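Local coordinates for lysine/ornithine decarboxylase (Vibrio vulnificus, PDB 2PLJ), which catalyses the decarboxylation of lysine and ornithine, the latter to putrescine, and belongs to the beta/alpha-barrel fold basic amino acid decarboxylases, at residues G54-L59 with K400-I405; T301-V306 with G377-G382. All coordinates share one frame; numbering follows the deposited sequence.

Interaction 1: residues G54-L59 with K400-I405; sequences GAPLLL and KRAQTI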
ATOM      1  N   GLY A  54      14.388 -14.555  11.458  1.00 22.29           N
ATOM      2  CA  GLY A  54      12.987 -14.938  11.268  1.00 22.30           C
ATOM      3  C   GLY A  54      12.419 -14.269  10.021  1.00 21.80           C
ATOM      4  O   GLY A  54      12.904 -13.223   9.586  1.00 24.00           O
ATOM      5  N   ALA A  55      11.375 -14.857   9.479  1.00 19.87           N
ATOM      6  CA  ALA A  55      10.768 -14.413   8.222  1.00 18.10           C
ATOM      7  C   ALA A  55       9.519 -13.565   8.474  1.00 17.49           C
ATOM      8  O   ALA A  55       8.907 -13.675   9.533  1.00 18.82           O
ATOM      9  CB  ALA A  55      10.429 -15.644   7.361  1.00 16.63           C
ATOM     10  N   PRO A  56       9.113 -12.738   7.504  1.00 16.90           N
ATOM     11  CA  PRO A  56       9.774 -12.527   6.207  1.00 15.45           C
ATOM     12  C   PRO A  56      10.928 -11.515   6.271  1.00 14.94           C
ATOM     13  O   PRO A  56      10.983 -10.682   7.186  1.00 14.15           O
ATOM     14  CB  PRO A  56       8.641 -11.982   5.317  1.00 16.29           C
ATOM     15  CG  PRO A  56       7.741 -11.245   6.267  1.00 16.72           C
ATOM     16  CD  PRO A  56       7.899 -11.910   7.646  1.00 16.97           C
ATOM     17  N   LEU A  57      11.818 -11.594   5.284  1.00 13.66           N
ATOM     18  CA  LEU A  57      13.042 -10.764   5.235  1.00 12.75           C
ATOM     19  C   LEU A  57      13.221 -10.203   3.849  1.00 13.23           C
ATOM     20  O   LEU A  57      12.740 -10.797   2.866  1.00 12.83           O
ATOM     21  CB  LEU A  57      14.278 -11.630   5.535  1.00 13.17           C
ATOM     22  CG  LEU A  57      14.390 -12.304   6.886  1.00 14.68           C
ATOM     23  CD1 LEU A  57      15.629 -13.189   6.948  1.00 16.48           C
ATOM     24  CD2 LEU A  57      14.355 -11.276   8.031  1.00 17.76           C
ATOM     25  N   LEU A  58      13.962  -9.100   3.765  1.00 12.08           N
ATOM     26  CA  LEU A  58      14.477  -8.583   2.504  1.00 12.71           C
ATOM     27  C   LEU A  58      16.011  -8.512   2.655  1.00 13.79           C
ATOM     28  O   LEU A  58      16.513  -7.805   3.536  1.00 15.51           O
ATOM     29  CB  LEU A  58      13.895  -7.202   2.234  1.00 13.30           C
ATOM     30  CG  LEU A  58      12.392  -7.196   1.951  1.00 13.47           C
ATOM     31  CD1 LEU A  58      11.875  -5.787   2.031  1.00 16.15           C
ATOM     32  CD2 LEU A  58      12.102  -7.734   0.551  1.00 15.92           C
ATOM     33  N   LEU A  59      16.735  -9.260   1.827  1.00 12.83           N
ATOM     34  CA  LEU A  59      18.194  -9.288   1.904  1.00 12.69           C
ATOM     35  C   LEU A  59      18.765  -8.266   0.919  1.00 12.37           C
ATOM     36  O   LEU A  59      18.625  -8.422  -0.293  1.00 12.31           O
ATOM     37  CB  LEU A  59      18.753 -10.695   1.637  1.00 12.43           C
ATOM     38  CG  LEU A  59      18.135 -11.822   2.482  1.00 14.12           C
ATOM     39  CD1 LEU A  59      18.800 -13.152   2.119  1.00 13.91           C
ATOM     40  CD2 LEU A  59      18.273 -11.500   3.990  1.00 14.71           C
ATOM     41  N   LYS A 400       3.333  -7.841  10.599  1.00 21.37           N
ATOM     42  CA  LYS A 400       4.691  -7.253  10.660  1.00 23.02           C
ATOM     43  C   LYS A 400       5.273  -7.149   9.249  1.00 22.12           C
ATOM     44  O   LYS A 400       5.065  -8.049   8.411  1.00 22.96           O
ATOM     45  CB  LYS A 400       5.573  -8.096  11.606  1.00 24.60           C
ATOM     46  CG  LYS A 400       7.090  -7.874  11.533  1.00 28.88           C
ATOM     47  CD  LYS A 400       7.778  -8.981  10.666  1.00 32.47           C
ATOM     48  CE  LYS A 400       9.308  -8.982  10.773  1.00 30.33           C
ATOM     49  NZ  LYS A 400       9.920  -9.752   9.626  1.00 27.75           N
ATOM     50  N   ARG A 401       5.934  -6.028   8.960  1.00 21.18           N
ATOM     51  CA  ARG A 401       6.570  -5.843   7.671  1.00 20.71           C
ATOM     52  C   ARG A 401       7.823  -6.727   7.647  1.00 19.81           C
ATOM     53  O   ARG A 401       8.464  -6.946   8.669  1.00 19.87           O
ATOM     54  CB  ARG A 401       6.980  -4.377   7.465  1.00 21.28           C
ATOM     55  CG  ARG A 401       5.793  -3.408   7.349  1.00 22.97           C
ATOM     56  CD  ARG A 401       6.259  -2.073   6.915  1.00 24.59           C
ATOM     57  NE  ARG A 401       5.258  -1.029   7.119  1.00 23.66           N
ATOM     58  CZ  ARG A 401       5.333   0.171   6.548  1.00 26.05           C
ATOM     59  NH1 ARG A 401       6.342   0.437   5.739  1.00 25.95           N
ATOM     60  NH2 ARG A 401       4.393   1.094   6.749  1.00 26.99           N
ATOM     61  N   ALA A 402       8.193  -7.196   6.463  1.00 18.17           N
ATOM     62  CA  ALA A 402       9.499  -7.830   6.294  1.00 17.36           C
ATOM     63  C   ALA A 402      10.614  -6.929   6.826  1.00 17.31           C
ATOM     64  O   ALA A 402      10.591  -5.706   6.618  1.00 18.04           O
ATOM     65  CB  ALA A 402       9.737  -8.130   4.830  1.00 17.76           C
ATOM     66  N   GLN A 403      11.566  -7.541   7.516  1.00 16.16           N
ATOM     67  CA  GLN A 403      12.751  -6.837   8.000  1.00 16.16           C
ATOM     68  C   GLN A 403      13.815  -6.861   6.908  1.00 15.92           C
ATOM     69  O   GLN A 403      14.119  -7.917   6.337  1.00 15.54           O
ATOM     70  CB  GLN A 403      13.285  -7.525   9.263  1.00 15.95           C
ATOM     71  CG  GLN A 403      14.423  -6.724   9.891  1.00 17.53           C
ATOM     72  CD  GLN A 403      14.959  -7.279  11.194  1.00 18.26           C
ATOM     73  OE1 GLN A 403      15.759  -6.620  11.851  1.00 22.49           O
ATOM     74  NE2 GLN A 403      14.516  -8.491  11.584  1.00 22.35           N
ATOM     75  N   THR A 404      14.402  -5.704   6.633  1.00 15.03           N
ATOM     76  CA  THR A 404      15.513  -5.645   5.691  1.00 15.42           C
ATOM     77  C   THR A 404      16.846  -5.929   6.401  1.00 15.30           C
ATOM     78  O   THR A 404      17.143  -5.346   7.446  1.00 16.93           O
ATOM     79  CB  THR A 404      15.537  -4.278   4.956  1.00 16.11           C
ATOM     80  OG1 THR A 404      14.377  -4.161   4.105  1.00 17.48           O
ATOM     81  CG2 THR A 404      16.766  -4.140   4.062  1.00 17.78           C
ATOM     82  N   ILE A 405      17.638  -6.822   5.828  1.00 14.13           N
ATOM     83  CA  ILE A 405      18.960  -7.137   6.377  1.00 13.48           C
ATOM     84  C   ILE A 405      20.007  -6.618   5.382  1.00 13.83           C
ATOM     85  O   ILE A 405      20.051  -7.081   4.241  1.00 13.60           O
ATOM     86  CB  ILE A 405      19.172  -8.656   6.587  1.00 13.83           C
ATOM     87  CG1 ILE A 405      18.014  -9.284   7.399  1.00 14.59           C
ATOM     88  CG2 ILE A 405      20.524  -8.869   7.278  1.00 14.23           C
ATOM     89  CD1 ILE A 405      17.807  -8.641   8.760  1.00 14.96           C
TER
HETATM   90  O   HOH W   1      12.395 -10.300  11.086  1.00 40.11           O

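Interaction 2: residues T301-V306 with G377-G382; sequences TSVASV and GDLVIG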
ATOM      1  N   THR A 301      16.700  -9.422  -2.351  1.00 14.00           N
ATOM      2  CA  THR A 301      16.038 -10.721  -2.498  1.00 14.44           C
ATOM      3  C   THR A 301      15.037 -10.876  -1.369  1.00 14.48           C
ATOM      4  O   THR A 301      15.401 -10.661  -0.211  1.00 14.87           O
ATOM      5  CB  THR A 301      17.110 -11.812  -2.356  1.00 14.43           C
ATOM      6  OG1 THR A 301      18.110 -11.601  -3.361  1.00 16.97           O
ATOM      7  CG2 THR A 301      16.472 -13.223  -2.546  1.00 16.67           C
ATOM      8  N   SER A 302      13.795 -11.241  -1.679  1.00 13.83           N
ATOM      9  CA  SER A 302      12.789 -11.385  -0.616  1.00 14.31           C
ATOM     10  C   SER A 302      12.747 -12.835  -0.165  1.00 14.54           C
ATOM     11  O   SER A 302      13.013 -13.735  -0.957  1.00 14.34           O
ATOM     12  CB  SER A 302      11.397 -10.954  -1.081  1.00 14.77           C
ATOM     13  OG  SER A 302      10.947 -11.777  -2.170  1.00 15.81           O
ATOM     14  N   VAL A 303      12.425 -13.024   1.116  1.00 14.71           N
ATOM     15  CA  VAL A 303      12.311 -14.356   1.687  1.00 14.96           C
ATOM     16  C   VAL A 303      11.022 -14.373   2.494  1.00 15.99           C
ATOM     17  O   VAL A 303      10.850 -13.581   3.442  1.00 15.79           O
ATOM     18  CB  VAL A 303      13.530 -14.709   2.608  1.00 15.29           C
ATOM     19  CG1 VAL A 303      13.395 -16.146   3.146  1.00 14.86           C
ATOM     20  CG2 VAL A 303      14.853 -14.519   1.868  1.00 16.30           C
ATOM     21  N   ALA A 304      10.099 -15.246   2.097  1.00 14.91           N
ATOM     22  CA  ALA A 304       8.866 -15.466   2.878  1.00 16.02           C
ATOM     23  C   ALA A 304       8.753 -16.924   3.244  1.00 16.21           C
ATOM     24  O   ALA A 304       9.396 -17.773   2.632  1.00 16.31           O
ATOM     25  CB  ALA A 304       7.635 -15.042   2.063  1.00 16.63           C
ATOM     26  N   SER A 305       7.958 -17.202   4.268  1.00 16.51           N
ATOM     27  CA  SER A 305       7.757 -18.571   4.715  1.00 16.62           C
ATOM     28  C   SER A 305       6.287 -18.948   4.675  1.00 16.64           C
ATOM     29  O   SER A 305       5.398 -18.085   4.752  1.00 16.13           O
ATOM     30  CB  SER A 305       8.374 -18.778   6.104  1.00 17.41           C
ATOM     31  OG  SER A 305       7.521 -18.331   7.145  1.00 18.04           O
ATOM     32  N   VAL A 306       6.040 -20.247   4.557  1.00 15.72           N
ATOM     33  CA  VAL A 306       4.672 -20.775   4.453  1.00 15.46           C
ATOM     34  C   VAL A 306       4.083 -20.901   5.878  1.00 15.87           C
ATOM     35  O   VAL A 306       4.602 -21.660   6.705  1.00 15.79           O
ATOM     36  CB  VAL A 306       4.664 -22.173   3.782  1.00 15.35           C
ATOM     37  CG1 VAL A 306       3.268 -22.751   3.777  1.00 14.41           C
ATOM     38  CG2 VAL A 306       5.219 -22.095   2.358  1.00 14.60           C
ATOM     39  N   GLY A 377       6.472 -23.585   7.036  1.00 15.77           N
ATOM     40  CA  GLY A 377       7.814 -23.092   7.339  1.00 15.25           C
ATOM     41  C   GLY A 377       8.783 -23.078   6.165  1.00 15.08           C
ATOM     42  O   GLY A 377       9.844 -22.436   6.257  1.00 15.43           O
ATOM     43  N   ASP A 378       8.456 -23.766   5.065  1.00 14.77           N
ATOM     44  CA  ASP A 378       9.325 -23.717   3.867  1.00 14.73           C
ATOM     45  C   ASP A 378       9.370 -22.317   3.241  1.00 15.20           C
ATOM     46  O   ASP A 378       8.432 -21.533   3.390  1.00 14.71           O
ATOM     47  CB  ASP A 378       8.922 -24.738   2.805  1.00 15.21           C
ATOM     48  CG  ASP A 378       9.439 -26.156   3.119  1.00 16.82           C
ATOM     49  OD1 ASP A 378      10.390 -26.282   3.937  1.00 19.81           O
ATOM     50  OD2 ASP A 378       8.908 -27.128   2.538  1.00 18.34           O
ATOM     51  N   LEU A 379      10.449 -22.043   2.513  1.00 15.23           N
ATOM     52  CA  LEU A 379      10.725 -20.675   2.009  1.00 15.11           C
ATOM     53  C   LEU A 379      10.424 -20.451   0.529  1.00 15.80           C
ATOM     54  O   LEU A 379      10.693 -21.317  -0.331  1.00 15.78           O
ATOM     55  CB  LEU A 379      12.168 -20.295   2.307  1.00 15.80           C
ATOM     56  CG  LEU A 379      12.633 -20.469   3.754  1.00 15.20           C
ATOM     57  CD1 LEU A 379      14.070 -19.979   3.917  1.00 17.45           C
ATOM     58  CD2 LEU A 379      11.685 -19.759   4.722  1.00 18.91           C
ATOM     59  N   VAL A 380       9.915 -19.243   0.260  1.00 15.35           N
ATOM     60  CA  VAL A 380       9.622 -18.761  -1.077  1.00 16.10           C
ATOM     61  C   VAL A 380      10.458 -17.498  -1.264  1.00 15.01           C
ATOM     62  O   VAL A 380      10.430 -16.600  -0.416  1.00 15.92           O
ATOM     63  CB  VAL A 380       8.125 -18.463  -1.263  1.00 16.73           C
ATOM     64  CG1 VAL A 380       7.864 -17.797  -2.621  1.00 18.67           C
ATOM     65  CG2 VAL A 380       7.323 -19.766  -1.123  1.00 17.51           C
ATOM     66  N   ILE A 381      11.193 -17.456  -2.369  1.00 14.57           N
ATOM     67  CA  ILE A 381      12.223 -16.427  -2.590  1.00 15.42           C
ATOM     68  C   ILE A 381      11.788 -15.605  -3.791  1.00 14.41           C
ATOM     69  O   ILE A 381      11.374 -16.175  -4.806  1.00 13.61           O
ATOM     70  CB  ILE A 381      13.610 -17.094  -2.892  1.00 15.27           C
ATOM     71  CG1 ILE A 381      14.020 -18.178  -1.853  1.00 19.01           C
ATOM     72  CG2 ILE A 381      14.706 -16.050  -3.133  1.00 17.87           C
ATOM     73  CD1 ILE A 381      13.840 -17.796  -0.377  1.00 20.20           C
ATOM     74  N   GLY A 382      11.877 -14.288  -3.682  1.00 14.70           N
ATOM     75  CA  GLY A 382      11.588 -13.382  -4.797  1.00 14.58           C
ATOM     76  C   GLY A 382      12.850 -12.644  -5.222  1.00 16.04           C
ATOM     77  O   GLY A 382      13.645 -12.217  -4.364  1.00 15.60           O
TER
HETATM   78  O   HOH W   2       9.494 -13.656  -0.773  1.00 18.09           O

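Interaction 1: residues G54-L59 with K400-I405
Leu58 and Thr404 meet at an angle on one face of a parallel strand pair, where OG1 of Thr404 lies 3.6 Å from CD1 of Leu58 and equally near its CB. Ala402 packs beside them: its CB is 4.0 Å from CG of Leu58 and also packs against the ring of Pro56, which follows a cis peptide bond. On the other face Leu57 pairs with Gln403 and Leu59 with Ile405, each couple running alongside and pointing the same way; CD2 of Leu59 comes within 4.0 Å of CB of Ile405. CG of Gln403 stands anti to the backbone N (chi1 -173°), and the extended chain carries the amide to its partners, OE1 to Gln25 and NE2 to a water 2.8 Å away. That water also accepts from NZ of Lys400, whose chain bends at chi2 (-99°) to approach Pro56. The backbones are joined by three bonds, the shortest being Ile405 N to Leu58 O at 2.7 Å, with the donor nearly in line with the carbonyl; in the 2.8 Å bond to Gln403 O, Leu58 N sits above the carbonyl plane. Strand 300-312 borders Leu57 and Leu59 through backbone bonds, and helix 40-53 packs on their side chains. Three parallel bridges, Leu57-Gln403, Leu58-Thr404 and Leu59-Ile405, with strand directions 24° apart, mark a parallel pair within the beta-barrel domain of this decarboxylase fold.

Interaction 2: residues T301-V306 with G377-G382
The carbonyl oxygen of Val380 is gripped twice, by Ala304 N at 2.9 Å, in an almost straight bond (174° at the hydrogen), and by a water at 3.1 Å. The same water is hydrogen-bonded to OG of Ser302, so it ties the two strands together on the face that Ser302 shares with Ala304 and Val380. A chi1 of 62° sets that OG between the backbone N and carbonyl carbon, close over Gly382, with CA of the glycine only 3.1 Å away. The opposite face is largely apolar: Val303 and Ile381 lie side by side, CG1 to CD1 3.9 Å, while Leu379 slants across Val303 and brings its CD2 to 3.7 Å from CB of Ser305, whose OG bonds to Asp321. Both Val303 and Leu379 also pack on Ile46 and Val50 of helix 40-53. Farther along, the methyls CG2 of Thr301 and CG2 of Ile381 are pressed to 3.4 Å, tighter than a usual van der Waals contact. Near the other end, Gly377 N uses an in-plane lone pair of Val306 O at 2.7 Å, and Asp378 turns its carboxylate away to Lys344. Reciprocal bonds at Ser302-Gly382 and Ala304-Val380 alternate with the non-hydrogen-bonded pairs Val303-Ile381 and Ser305-Leu379, the regular ladder of antiparallel strands in the beta-barrel domain, with one side covered by a helix.

From the N terminus, the chain leaves helix 40-53 and enters strand 57-61, the first half of interaction 1. It then runs through the eight parallel strands of the beta/alpha barrel before returning as strand 300-312, which opens interaction 2. Strands 315-320, 340-342, 349-355 and 369-372 follow, and strand 379-382 closes this smaller loop of 70 intervening residues. Strand 403-407 comes next and completes interaction 1, whose loop of 340 residues encloses the other entirely. The contacts are centred 10 Å apart and meet where strands 57-61 and 300-312 adjoin: Leu59 N lies 2.8 Å from Thr301 O. Together they draw sequence-distant strands into one mixed sheet.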